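Local coordinates for protein pumilio homolog 23 (Arabidopsis thaliana, PDB 5WZK) that binds RNA sequence-specifically through its pumilio repeats, recognises 18S rRNA and probably regulates translation and mRNA stability, at residues 497-502 and 506-511; 213-218 and 259-264. All coordinates share one frame; numbering follows the deposited sequence.

Contact 1: 497-502 and 506-511; sequences VDLSKT and PYLLRK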
loop_
_atom_site.group_PDB
_atom_site.type_symbol
_atom_site.label_atom_id
_atom_site.label_comp_id
_atom_site.label_asym_id
_atom_site.label_seq_id
_atom_site.Cartn_x
_atom_site.Cartn_y
_atom_site.Cartn_z
ATOM N N VAL A 497 -9.303 -6.358 -35.696
ATOM C CA VAL A 497 -9.405 -7.793 -35.451
ATOM C C VAL A 497 -8.614 -8.177 -34.202
ATOM O O VAL A 497 -9.158 -8.717 -33.227
ATOM C CB VAL A 497 -8.927 -8.571 -36.690
ATOM C CG1 VAL A 497 -9.118 -10.066 -36.500
ATOM C CG2 VAL A 497 -9.656 -8.073 -37.935
ATOM N N ASP A 498 -7.313 -7.893 -34.213
ATOM C CA ASP A 498 -6.481 -8.186 -33.054
ATOM C C ASP A 498 -6.935 -7.408 -31.814
ATOM O O ASP A 498 -6.920 -7.943 -30.699
ATOM C CB ASP A 498 -5.025 -7.882 -33.398
ATOM C CG ASP A 498 -4.656 -8.348 -34.790
ATOM O OD1 ASP A 498 -4.203 -9.503 -34.919
ATOM O OD2 ASP A 498 -4.851 -7.571 -35.756
ATOM N N LEU A 499 -7.356 -6.150 -31.986
ATOM C CA LEU A 499 -7.735 -5.352 -30.822
ATOM C C LEU A 499 -8.984 -5.906 -30.139
ATOM O O LEU A 499 -9.064 -5.918 -28.902
ATOM C CB LEU A 499 -7.934 -3.886 -31.222
ATOM C CG LEU A 499 -8.248 -2.862 -30.112
ATOM C CD1 LEU A 499 -7.137 -2.734 -29.070
ATOM C CD2 LEU A 499 -8.548 -1.511 -30.716
ATOM N N SER A 500 -9.965 -6.375 -30.920
ATOM C CA SER A 500 -11.177 -6.947 -30.328
ATOM C C SER A 500 -10.875 -8.192 -29.504
ATOM O O SER A 500 -11.603 -8.497 -28.553
ATOM C CB SER A 500 -12.184 -7.288 -31.419
ATOM O OG SER A 500 -11.610 -8.208 -32.329
ATOM N N LYS A 501 -9.806 -8.916 -29.850
ATOM C CA LYS A 501 -9.381 -10.106 -29.125
ATOM C C LYS A 501 -8.354 -9.808 -28.019
ATOM O O LYS A 501 -7.470 -10.640 -27.772
ATOM C CB LYS A 501 -8.829 -11.138 -30.114
ATOM N N THR A 502 -8.432 -8.647 -27.355
ATOM C CA THR A 502 -7.643 -8.342 -26.156
ATOM C C THR A 502 -8.585 -7.941 -25.035
ATOM O O THR A 502 -9.799 -7.882 -25.218
ATOM C CB THR A 502 -6.619 -7.225 -26.380
ATOM O OG1 THR A 502 -7.300 -6.007 -26.712
ATOM C CG2 THR A 502 -5.633 -7.593 -27.471
ATOM N N PRO A 506 -12.094 -4.340 -26.703
ATOM C CA PRO A 506 -13.510 -4.049 -26.994
ATOM C C PRO A 506 -14.009 -2.755 -26.371
ATOM O O PRO A 506 -14.783 -2.035 -27.012
ATOM C CB PRO A 506 -14.232 -5.276 -26.428
ATOM C CG PRO A 506 -13.214 -6.367 -26.549
ATOM C CD PRO A 506 -11.920 -5.708 -26.186
ATOM N N TYR A 507 -13.603 -2.436 -25.141
ATOM C CA TYR A 507 -13.968 -1.145 -24.569
ATOM C C TYR A 507 -13.445 0.001 -25.431
ATOM O O TYR A 507 -14.181 0.940 -25.765
ATOM C CB TYR A 507 -13.421 -1.031 -23.150
ATOM C CG TYR A 507 -13.445 0.376 -22.580
ATOM C CD1 TYR A 507 -12.388 1.246 -22.783
ATOM C CD2 TYR A 507 -14.519 0.826 -21.828
ATOM C CE1 TYR A 507 -12.405 2.528 -22.270
ATOM C CE2 TYR A 507 -14.540 2.111 -21.306
ATOM C CZ TYR A 507 -13.477 2.957 -21.533
ATOM O OH TYR A 507 -13.477 4.236 -21.017
ATOM N N LEU A 508 -12.160 -0.051 -25.782
ATOM C CA LEU A 508 -11.557 1.015 -26.565
ATOM C C LEU A 508 -12.253 1.176 -27.910
ATOM O O LEU A 508 -12.488 2.304 -28.370
ATOM C CB LEU A 508 -10.074 0.726 -26.765
ATOM C CG LEU A 508 -9.365 1.910 -27.391
ATOM C CD1 LEU A 508 -9.345 3.037 -26.372
ATOM C CD2 LEU A 508 -7.968 1.538 -27.862
ATOM N N LEU A 509 -12.579 0.054 -28.563
ATOM C CA LEU A 509 -13.269 0.101 -29.849
ATOM C C LEU A 509 -14.648 0.717 -29.714
ATOM O O LEU A 509 -15.118 1.392 -30.639
ATOM C CB LEU A 509 -13.385 -1.301 -30.438
ATOM C CG LEU A 509 -12.137 -1.883 -31.095
ATOM C CD1 LEU A 509 -12.245 -3.404 -31.240
ATOM C CD2 LEU A 509 -11.905 -1.219 -32.444
ATOM N N ARG A 510 -15.301 0.494 -28.571
ATOM C CA ARG A 510 -16.643 1.008 -28.327
ATOM C C ARG A 510 -16.594 2.456 -27.862
ATOM O O ARG A 510 -17.374 3.293 -28.339
ATOM C CB ARG A 510 -17.347 0.128 -27.284
ATOM C CG ARG A 510 -18.854 -0.062 -27.464
ATOM C CD ARG A 510 -19.448 -1.030 -26.423
ATOM N NE ARG A 510 -18.767 -2.331 -26.397
ATOM C CZ ARG A 510 -18.053 -2.801 -25.370
ATOM N NH1 ARG A 510 -17.470 -3.993 -25.461
ATOM N NH2 ARG A 510 -17.921 -2.092 -24.248
ATOM N N LYS A 511 -15.669 2.764 -26.939
ATOM C CA LYS A 511 -15.555 4.117 -26.403
ATOM C C LYS A 511 -15.185 5.107 -27.488
ATOM O O LYS A 511 -15.635 6.254 -27.460
ATOM C CB LYS A 511 -14.518 4.162 -25.279
ATOM C CG LYS A 511 -14.659 5.346 -24.323
ATOM C CD LYS A 511 -15.876 5.191 -23.412
ATOM C CE LYS A 511 -15.729 5.922 -22.071
ATOM N NZ LYS A 511 -15.743 7.419 -22.136
#

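Contact 2: 213-218 and 259-264; sequences EIIPLI and EVAPES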
loop_
_atom_site.group_PDB
_atom_site.type_symbol
_atom_site.label_atom_id
_atom_site.label_comp_id
_atom_site.label_asym_id
_atom_site.label_seq_id
_atom_site.Cartn_x
_atom_site.Cartn_y
_atom_site.Cartn_z
ATOM N N GLU A 213 -3.086 8.155 23.881
ATOM C CA GLU A 213 -2.745 7.298 25.001
ATOM C C GLU A 213 -1.663 6.302 24.655
ATOM O O GLU A 213 -0.830 5.984 25.518
ATOM C CB GLU A 213 -3.977 6.536 25.497
ATOM C CG GLU A 213 -3.949 6.212 26.993
ATOM C CD GLU A 213 -3.940 7.471 27.890
ATOM O OE1 GLU A 213 -4.204 8.613 27.402
ATOM O OE2 GLU A 213 -3.666 7.308 29.105
ATOM N N ILE A 214 -1.646 5.806 23.419
ATOM C CA ILE A 214 -0.889 4.604 23.104
ATOM C C ILE A 214 0.444 4.919 22.436
ATOM O O ILE A 214 1.452 4.291 22.765
ATOM C CB ILE A 214 -1.737 3.609 22.275
ATOM C CG1 ILE A 214 -1.977 4.052 20.842
ATOM C CG2 ILE A 214 -3.075 3.401 22.940
ATOM C CD1 ILE A 214 -3.247 3.414 20.249
ATOM N N ILE A 215 0.488 5.896 21.523
ATOM C CA ILE A 215 1.762 6.245 20.896
ATOM C C ILE A 215 2.836 6.595 21.927
ATOM O O ILE A 215 3.969 6.140 21.774
ATOM C CB ILE A 215 1.553 7.361 19.846
ATOM C CG1 ILE A 215 0.648 6.889 18.712
ATOM C CG2 ILE A 215 2.898 7.846 19.320
ATOM C CD1 ILE A 215 0.396 7.973 17.654
ATOM N N PRO A 216 2.551 7.382 22.974
ATOM C CA PRO A 216 3.608 7.601 23.986
ATOM C C PRO A 216 4.015 6.324 24.719
ATOM O O PRO A 216 5.209 6.136 25.011
ATOM C CB PRO A 216 2.988 8.653 24.929
ATOM C CG PRO A 216 1.529 8.710 24.579
ATOM C CD PRO A 216 1.418 8.316 23.153
ATOM N N LEU A 217 3.062 5.432 25.010
ATOM C CA LEU A 217 3.434 4.120 25.535
ATOM C C LEU A 217 4.399 3.383 24.602
ATOM O O LEU A 217 5.379 2.778 25.062
ATOM C CB LEU A 217 2.185 3.276 25.772
ATOM C CG LEU A 217 1.433 3.562 27.068
ATOM C CD1 LEU A 217 0.116 2.841 27.045
ATOM C CD2 LEU A 217 2.246 3.126 28.247
ATOM N N ILE A 218 4.129 3.398 23.291
ATOM C CA ILE A 218 4.984 2.656 22.370
ATOM C C ILE A 218 6.345 3.312 22.267
ATOM O O ILE A 218 7.360 2.618 22.118
ATOM C CB ILE A 218 4.317 2.529 20.990
ATOM C CG1 ILE A 218 3.063 1.656 21.084
ATOM C CG2 ILE A 218 5.310 1.994 19.931
ATOM C CD1 ILE A 218 2.243 1.670 19.804
ATOM N N GLU A 259 1.911 8.065 10.082
ATOM C CA GLU A 259 0.648 8.050 9.336
ATOM C C GLU A 259 -0.552 8.437 10.205
ATOM O O GLU A 259 -1.460 9.135 9.741
ATOM C CB GLU A 259 0.350 6.673 8.760
ATOM C CG GLU A 259 1.261 6.079 7.736
ATOM C CD GLU A 259 0.678 4.746 7.280
ATOM O OE1 GLU A 259 -0.580 4.574 7.397
ATOM O OE2 GLU A 259 1.471 3.873 6.848
ATOM N N VAL A 260 -0.625 7.923 11.435
ATOM C CA VAL A 260 -1.843 8.078 12.220
ATOM C C VAL A 260 -1.719 9.148 13.286
ATOM O O VAL A 260 -2.717 9.448 13.965
ATOM C CB VAL A 260 -2.272 6.738 12.863
ATOM C CG1 VAL A 260 -2.390 5.669 11.796
ATOM C CG2 VAL A 260 -1.285 6.309 13.934
ATOM N N ALA A 261 -0.550 9.736 13.451
ATOM C CA ALA A 261 -0.332 10.617 14.586
ATOM C C ALA A 261 -1.188 11.873 14.465
ATOM O O ALA A 261 -1.195 12.516 13.412
ATOM C CB ALA A 261 1.136 10.991 14.690
ATOM N N PRO A 262 -1.923 12.245 15.505
ATOM C CA PRO A 262 -2.574 13.555 15.523
ATOM C C PRO A 262 -1.557 14.683 15.421
ATOM O O PRO A 262 -0.363 14.490 15.650
ATOM C CB PRO A 262 -3.288 13.566 16.876
ATOM C CG PRO A 262 -3.498 12.145 17.183
ATOM C CD PRO A 262 -2.281 11.442 16.680
ATOM N N GLU A 263 -2.061 15.883 15.088
ATOM C CA GLU A 263 -1.195 17.020 14.768
ATOM C C GLU A 263 -0.202 17.324 15.889
ATOM O O GLU A 263 1.016 17.301 15.675
ATOM C CB GLU A 263 -2.045 18.252 14.463
ATOM C CG GLU A 263 -1.212 19.458 14.013
ATOM C CD GLU A 263 -2.060 20.686 13.711
ATOM O OE1 GLU A 263 -3.199 20.517 13.225
ATOM O OE2 GLU A 263 -1.585 21.815 13.969
ATOM N N SER A 264 -0.708 17.616 17.095
ATOM C CA SER A 264 0.157 17.996 18.216
ATOM C C SER A 264 1.286 17.005 18.414
ATOM O O SER A 264 2.431 17.386 18.695
ATOM C CB SER A 264 -0.659 18.104 19.502
ATOM O OG SER A 264 -1.620 17.059 19.584
#

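Contact 1: 497-502 and 506-511
Leu499 and Ser500, at the end of helix 496-500, pack against Pro506 and Leu509 of helix 505-511, a local, mainly apolar contact between two short helices joined by a tight turn near the C-terminal end of the superhelix. Leu499 and Leu509 lie alongside each other, pointing opposite ways. Leu499 CD2 lies 3.6 Å from Leu509 CG, and it also reaches Leu508 CD2 at 4.2 Å. Leu499 is brought there by a chi1 of -176°, which sets CG opposite the backbone N. Leu509 CD2 stays with Leu499, while its CD1 branch rests 3.9 Å from Ser500 CB. An alanine in place of Leu509 is likely to open a gap beside Leu499 CD2 and leave Ser500 CB without its apolar partner. Pro506 faces the turn backbone, its CG 3.3 Å from Ser500 O and its CD close to Thr502 O. The turn is held from within. Leu499 O accepts from both Thr502 N and Thr502 OG1, the latter at 2.8 Å, while Thr502 OG1 also caps Gly505 N weakly. Ser500 OG folds back to Val497 O at 2.7 Å, with the donor tilted 28° from the carbonyl plane, and bonds to Lys496 O as well. Beyond the pair, Leu499 touches Ser464 and Leu465, and Leu508 touches Ser464, Val473 and Glu474, so both helices rest against helix 460-465, and helix 505-511 also against helix 467-478.

Contact 2: 213-218 and 259-264
No planar group meets another across the contact of Ile215 with Val260, Ala261 and Pro262; the only ring is the puckered, non-planar one of Pro262, which touches by its CD, 4.5 Å from Ile215 CD1. The contact is instead carried by a single methyl group. Ile215 CD1 projects from helix 208-219 onto the break between helix 248-260 and helix 263-274, approaching Ala261 most closely, at 4.1 Å from its CA and 4.3 Å from its CB. Val260 CG2, at 4.4 Å, meets the same methyl from the end of the preceding helix. The reach comes from an extended side chain: CD1 lies anti to CA (chi2 179°), which extends the chain toward Ala261. All four residues are buried, and the spacing is that of ordinary van der Waals packing, with 89 Å² buried in total. Ala261 O is held by a hydrogen bond from Arg299 NH2; Pro262 follows at the N-cap position of helix 263-274. Val260 and Pro262 both touch Leu211, one turn earlier on helix 208-219, and Ile215 touches Ile257. Such apolar stacking of helices from successive repeats, here Pumilio 4 against Pumilio 5, is characteristic of the right-handed Pumilio superhelix.

Overall arrangement
Followed from the N terminus, the chain first meets contact 2, whose segments 213-218 and 259-264 close a 40-residue loop that includes helix 235-244 and most of helix 248-260; residues 223-229 of this loop are not modelled. Contact 1 comes much later and closes a short turn, with only three residues between its segments. The two loops are in series and neither nest nor cross. The centres of contact 1 and contact 2 are about 51 Å apart, on opposite sides of the chain's centre. Their nearest atoms are about 31 Å apart. Contact 2 joins successive repeats midway along the half-donut arc, whereas contact 1 folds neighbouring helices together toward its C-terminal end.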